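Local coordinates for ABC transporter, substrate-binding protein (Clostridium perfringens, PDB 4EDP) that probably captures a solute outside the cell membrane and delivers it to the membrane components of an ABC transporter, at residues G70-N82 / Y91-I105. Sequence-based numbering, arbitrary orientation. Where two conformers were deposited one is given.
Sequences GNNSERLTKMKNN and YLAESFAEQGVEAGI. With ACT (acetate ion), chain E.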
loop_
_atom_site.group_PDB
_atom_site.type_symbol
_atom_site.label_atom_id
_atom_site.label_comp_id
_atom_site.label_asym_id
_atom_site.label_seq_id
_atom_site.Cartn_x
_atom_site.Cartn_y
_atom_site.Cartn_z
ATOM N N GLY A 70 -1.059 14.740 9.641
ATOM C CA GLY A 70 -0.117 13.982 10.464
ATOM C C GLY A 70 0.093 12.620 9.831
ATOM O O GLY A 70 -0.501 12.321 8.793
ATOM N N ASN A 71 0.936 11.787 10.431
ATOM C CA ASN A 71 1.177 10.450 9.869
ATOM C C ASN A 71 0.074 9.466 10.286
ATOM O O ASN A 71 -0.753 9.776 11.141
ATOM C CB ASN A 71 2.594 9.940 10.208
ATOM C CG ASN A 71 2.828 9.750 11.698
ATOM O OD1 ASN A 71 1.980 9.232 12.419
ATOM N ND2 ASN A 71 4.015 10.135 12.158
ATOM N N ASN A 72 0.047 8.287 9.668
ATOM C CA ASN A 72 -0.969 7.279 9.991
ATOM C C ASN A 72 -1.184 7.055 11.475
ATOM O O ASN A 72 -2.296 7.186 11.995
ATOM C CB ASN A 72 -0.573 5.911 9.411
ATOM C CG ASN A 72 -0.855 5.779 7.937
ATOM O OD1 ASN A 72 -2.016 5.798 7.508
ATOM N ND2 ASN A 72 0.197 5.536 7.153
ATOM N N SER A 73 -0.095 6.730 12.156
ATOM C CA SER A 73 -0.151 6.370 13.555
ATOM C C SER A 73 -0.621 7.472 14.490
ATOM O O SER A 73 -1.469 7.232 15.359
ATOM C CB SER A 73 1.203 5.823 13.999
ATOM O OG SER A 73 1.161 5.477 15.368
ATOM N N GLU A 74 -0.100 8.679 14.310
ATOM C CA GLU A 74 -0.493 9.762 15.188
ATOM C C GLU A 74 -1.942 10.169 14.965
ATOM O O GLU A 74 -2.646 10.454 15.917
ATOM C CB GLU A 74 0.470 10.949 15.088
ATOM C CG GLU A 74 0.598 11.616 13.746
ATOM C CD GLU A 74 1.822 12.543 13.689
ATOM O OE1 GLU A 74 2.173 13.027 12.594
ATOM O OE2 GLU A 74 2.452 12.765 14.743
ATOM N N ARG A 75 -2.385 10.209 13.717
ATOM C CA ARG A 75 -3.773 10.553 13.435
ATOM C C ARG A 75 -4.711 9.483 13.998
ATOM O O ARG A 75 -5.707 9.809 14.641
ATOM C CB ARG A 75 -4.000 10.764 11.935
ATOM C CG ARG A 75 -3.264 11.985 11.424
ATOM C CD ARG A 75 -3.541 12.332 9.981
ATOM N NE ARG A 75 -3.050 11.338 9.023
ATOM C CZ ARG A 75 -3.805 10.425 8.432
ATOM N NH1 ARG A 75 -3.257 9.583 7.564
ATOM N NH2 ARG A 75 -5.104 10.362 8.687
ATOM N N LEU A 76 -4.390 8.211 13.765
ATOM C CA LEU A 76 -5.226 7.124 14.277
ATOM C C LEU A 76 -5.273 7.114 15.807
ATOM O O LEU A 76 -6.329 6.958 16.404
ATOM C CB LEU A 76 -4.729 5.763 13.780
ATOM C CG LEU A 76 -5.548 4.578 14.322
ATOM C CD1 LEU A 76 -7.022 4.700 13.915
ATOM C CD2 LEU A 76 -4.965 3.238 13.873
ATOM N N THR A 77 -4.124 7.270 16.440
ATOM C CA THR A 77 -4.063 7.264 17.898
ATOM C C THR A 77 -4.914 8.365 18.509
ATOM O O THR A 77 -5.651 8.124 19.474
ATOM C CB THR A 77 -2.617 7.409 18.394
ATOM O OG1 THR A 77 -1.839 6.325 17.872
ATOM C CG2 THR A 77 -2.561 7.405 19.917
ATOM N N LYS A 78 -4.825 9.565 17.937
ATOM C CA LYS A 78 -5.579 10.704 18.448
ATOM C C LYS A 78 -7.081 10.457 18.381
ATOM O O LYS A 78 -7.781 10.646 19.375
ATOM C CB LYS A 78 -5.217 11.997 17.701
ATOM C CG LYS A 78 -5.770 13.253 18.372
ATOM C CD LYS A 78 -5.362 14.561 17.682
ATOM C CE LYS A 78 -5.973 14.693 16.299
ATOM N NZ LYS A 78 -5.692 16.004 15.669
ATOM N N MET A 79 -7.577 10.019 17.226
ATOM C CA MET A 79 -9.020 9.778 17.076
ATOM C C MET A 79 -9.524 8.594 17.911
ATOM O O MET A 79 -10.654 8.630 18.372
ATOM C CB MET A 79 -9.471 9.701 15.601
ATOM C CG MET A 79 -8.958 8.544 14.773
ATOM S SD MET A 79 -9.455 8.678 13.020
ATOM C CE MET A 79 -8.444 10.043 12.440
ATOM N N LYS A 80 -8.702 7.566 18.132
ATOM C CA LYS A 80 -9.118 6.433 18.983
ATOM C C LYS A 80 -9.272 6.848 20.449
ATOM O O LYS A 80 -10.094 6.294 21.181
ATOM C CB LYS A 80 -8.110 5.279 18.938
ATOM C CG LYS A 80 -8.104 4.479 17.659
ATOM C CD LYS A 80 -7.033 3.381 17.693
ATOM C CE LYS A 80 -7.263 2.380 18.813
ATOM N NZ LYS A 80 -6.233 1.322 18.797
ATOM N N ASN A 81 -8.474 7.815 20.880
ATOM C CA ASN A 81 -8.509 8.258 22.271
ATOM C C ASN A 81 -9.295 9.532 22.534
ATOM O O ASN A 81 -9.417 9.953 23.682
ATOM C CB ASN A 81 -7.083 8.430 22.795
ATOM C CG ASN A 81 -6.351 7.112 22.923
ATOM O OD1 ASN A 81 -6.967 6.042 22.922
ATOM N ND2 ASN A 81 -5.035 7.180 23.048
ATOM N N ASN A 82 -9.834 10.144 21.490
ATOM C CA ASN A 82 -10.596 11.370 21.660
ATOM C C ASN A 82 -12.083 11.053 21.646
ATOM O O ASN A 82 -12.606 10.621 20.638
ATOM C CB ASN A 82 -10.255 12.370 20.552
ATOM C CG ASN A 82 -10.958 13.712 20.728
ATOM O OD1 ASN A 82 -11.712 13.916 21.675
ATOM N ND2 ASN A 82 -10.708 14.629 19.805
ATOM N N TYR A 91 -8.334 9.381 5.932
ATOM C CA TYR A 91 -7.457 8.718 4.954
ATOM C C TYR A 91 -6.365 7.956 5.728
ATOM O O TYR A 91 -5.662 8.545 6.550
ATOM C CB TYR A 91 -6.746 9.738 4.053
ATOM C CG TYR A 91 -7.485 10.352 2.882
ATOM C CD1 TYR A 91 -8.414 11.363 3.054
ATOM C CD2 TYR A 91 -7.178 9.974 1.581
ATOM C CE1 TYR A 91 -9.050 11.952 1.954
ATOM C CE2 TYR A 91 -7.803 10.546 0.492
ATOM C CZ TYR A 91 -8.741 11.539 0.684
ATOM O OH TYR A 91 -9.346 12.115 -0.398
ATOM N N LEU A 92 -6.222 6.655 5.477
ATOM C CA LEU A 92 -5.184 5.836 6.112
ATOM C C LEU A 92 -4.744 4.703 5.202
ATOM O O LEU A 92 -5.463 4.302 4.278
ATOM C CB LEU A 92 -5.698 5.165 7.408
ATOM C CG LEU A 92 -6.064 6.022 8.636
ATOM C CD1 LEU A 92 -6.900 5.225 9.653
ATOM C CD2 LEU A 92 -4.791 6.584 9.253
ATOM N N ALA A 93 -3.543 4.200 5.459
ATOM C CA ALA A 93 -3.086 2.987 4.813
ATOM C C ALA A 93 -4.049 1.911 5.348
ATOM O O ALA A 93 -4.494 1.978 6.501
ATOM C CB ALA A 93 -1.645 2.666 5.199
ATOM N N GLU A 94 -4.388 0.926 4.526
ATOM C CA GLU A 94 -5.354 -0.096 4.949
ATOM C C GLU A 94 -5.004 -0.762 6.298
ATOM O O GLU A 94 -5.906 -1.030 7.108
ATOM C CB GLU A 94 -5.518 -1.170 3.860
ATOM C CG GLU A 94 -6.635 -2.133 4.202
ATOM C CD GLU A 94 -6.779 -3.303 3.260
ATOM O OE1 GLU A 94 -5.910 -3.498 2.383
ATOM O OE2 GLU A 94 -7.772 -4.047 3.439
ATOM N N SER A 95 -3.717 -1.034 6.541
ATOM C CA SER A 95 -3.295 -1.692 7.796
ATOM C C SER A 95 -3.757 -0.901 9.015
ATOM O O SER A 95 -4.172 -1.486 10.014
ATOM C CB SER A 95 -1.780 -1.892 7.864
ATOM O OG SER A 95 -1.101 -0.655 7.923
ATOM N N PHE A 96 -3.679 0.422 8.926
ATOM C CA PHE A 96 -4.115 1.305 9.999
ATOM C C PHE A 96 -5.628 1.460 9.977
ATOM O O PHE A 96 -6.258 1.498 11.037
ATOM C CB PHE A 96 -3.448 2.684 9.889
ATOM C CG PHE A 96 -1.990 2.671 10.228
ATOM C CD1 PHE A 96 -1.574 2.853 11.538
ATOM C CD2 PHE A 96 -1.034 2.477 9.255
ATOM C CE1 PHE A 96 -0.230 2.839 11.866
ATOM C CE2 PHE A 96 0.300 2.455 9.581
ATOM C CZ PHE A 96 0.704 2.638 10.887
ATOM N N ALA A 97 -6.222 1.526 8.786
ATOM C CA ALA A 97 -7.673 1.652 8.700
ATOM C C ALA A 97 -8.341 0.481 9.412
ATOM O O ALA A 97 -9.328 0.675 10.121
ATOM C CB ALA A 97 -8.153 1.752 7.252
ATOM N N GLU A 98 -7.794 -0.722 9.240
ATOM C CA GLU A 98 -8.357 -1.924 9.857
ATOM C C GLU A 98 -8.312 -1.834 11.392
ATOM O O GLU A 98 -9.206 -2.330 12.081
ATOM C CB GLU A 98 -7.636 -3.177 9.326
ATOM C CG GLU A 98 -8.276 -4.502 9.732
ATOM C CD GLU A 98 -8.108 -4.829 11.218
ATOM O OE1 GLU A 98 -7.118 -4.372 11.817
ATOM O OE2 GLU A 98 -8.951 -5.564 11.779
ATOM N N GLN A 99 -7.284 -1.190 11.931
ATOM C CA GLN A 99 -7.194 -1.009 13.371
ATOM C C GLN A 99 -8.315 -0.064 13.830
ATOM O O GLN A 99 -8.859 -0.232 14.913
ATOM C CB GLN A 99 -5.844 -0.457 13.765
ATOM C CG GLN A 99 -4.709 -1.313 13.321
ATOM C CD GLN A 99 -3.392 -0.754 13.759
ATOM O OE1 GLN A 99 -3.207 -0.422 14.928
ATOM N NE2 GLN A 99 -2.462 -0.646 12.826
ATOM N N GLY A 100 -8.637 0.942 13.020
ATOM C CA GLY A 100 -9.724 1.855 13.352
ATOM C C GLY A 100 -11.060 1.128 13.296
ATOM O O GLY A 100 -11.918 1.315 14.157
ATOM N N VAL A 101 -11.239 0.293 12.277
ATOM C CA VAL A 101 -12.469 -0.488 12.149
ATOM C C VAL A 101 -12.634 -1.324 13.412
ATOM O O VAL A 101 -13.707 -1.333 14.035
ATOM C CB VAL A 101 -12.459 -1.415 10.904
ATOM C CG1 VAL A 101 -13.608 -2.427 10.972
ATOM C CG2 VAL A 101 -12.525 -0.612 9.608
ATOM N N GLU A 102 -11.564 -2.016 13.793
ATOM C CA GLU A 102 -11.561 -2.864 14.990
ATOM C C GLU A 102 -11.880 -2.068 16.263
ATOM O O GLU A 102 -12.538 -2.574 17.191
ATOM C CB GLU A 102 -10.177 -3.523 15.124
ATOM C CG GLU A 102 -9.969 -4.385 16.364
ATOM C CD GLU A 102 -10.810 -5.633 16.367
ATOM O OE1 GLU A 102 -11.237 -6.062 15.272
ATOM O OE2 GLU A 102 -11.020 -6.200 17.467
ATOM N N ALA A 103 -11.410 -0.828 16.307
ATOM C CA ALA A 103 -11.615 0.053 17.458
ATOM C C ALA A 103 -13.031 0.620 17.536
ATOM O O ALA A 103 -13.438 1.166 18.572
ATOM C CB ALA A 103 -10.604 1.180 17.423
ATOM N N GLY A 104 -13.776 0.503 16.446
ATOM C CA GLY A 104 -15.155 0.971 16.396
ATOM C C GLY A 104 -15.301 2.438 16.063
ATOM O O GLY A 104 -16.329 3.043 16.376
ATOM N N ILE A 105 -14.285 2.985 15.400
ATOM C CA ILE A 105 -14.233 4.400 15.030
ATOM C C ILE A 105 -14.912 4.771 13.724
ATOM O O ILE A 105 -15.296 5.927 13.530
ATOM C CB ILE A 105 -12.763 4.841 14.838
ATOM C CG1 ILE A 105 -11.936 4.470 16.066
ATOM C CG2 ILE A 105 -12.677 6.340 14.531
ATOM C CD1 ILE A 105 -12.514 4.997 17.348
HETATM C C ACT E . -7.171 11.401 -3.112
HETATM O O ACT E . -8.383 11.485 -2.769
HETATM O OXT ACT E . -6.932 10.767 -4.174
HETATM C CH3 ACT E . -6.059 12.024 -2.319
HETATM O O HOH W 1 -7.704 -1.252 17.070
#
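Asn72, in the first turn of helix 72-81, sets its amide parallel to the ring of Phe96 in helix 94-103, the two planes only 3° apart, but displaced beyond the CD2-CE2 side of the ring. Asn72 CB sits over the middle of the ring face, 3.5 Å from the Phe96 centroid, a CH-pi contact. With CG beside the backbone N (chi1 -79°), the amide also reaches the end of strand 89-93, where Asn72 OD1 accepts a nearly straight bond from Ala93 N at 3.0 Å, just ahead of the second helix.

One turn on, Arg75 meets the strand end-on: NH1 and NH2 both donate to Tyr91 O, at 2.8 and 2.9 Å, with the oxygen close to the guanidinium plane. Arg75 NE binds Gly70 O, so the loop before the helix fixes the group's rotation; Ser40 and a cation-pi contact with Trp42 hold it further.

Between the nearly parallel helices, Leu76 forks. Leu76 CD2 lies at the edge of the Phe96 ring and 3.8 Å from Gln99 CB, while Leu76 CD1 packs on Gly100 CA at 4.0 Å. Farther along, the aliphatic part of Lys80 crosses Ile105 and rests on Ala103.

This pairs successive helices of the alpha/beta lobe in a periplasmic-binding-protein fold. Polar grips on backbone atoms fix the N-terminal end of helix 72-81 against the end of strand 89-93, where helix 94-103 starts, whereas apolar contacts predominate toward the C-terminal ends of both helices.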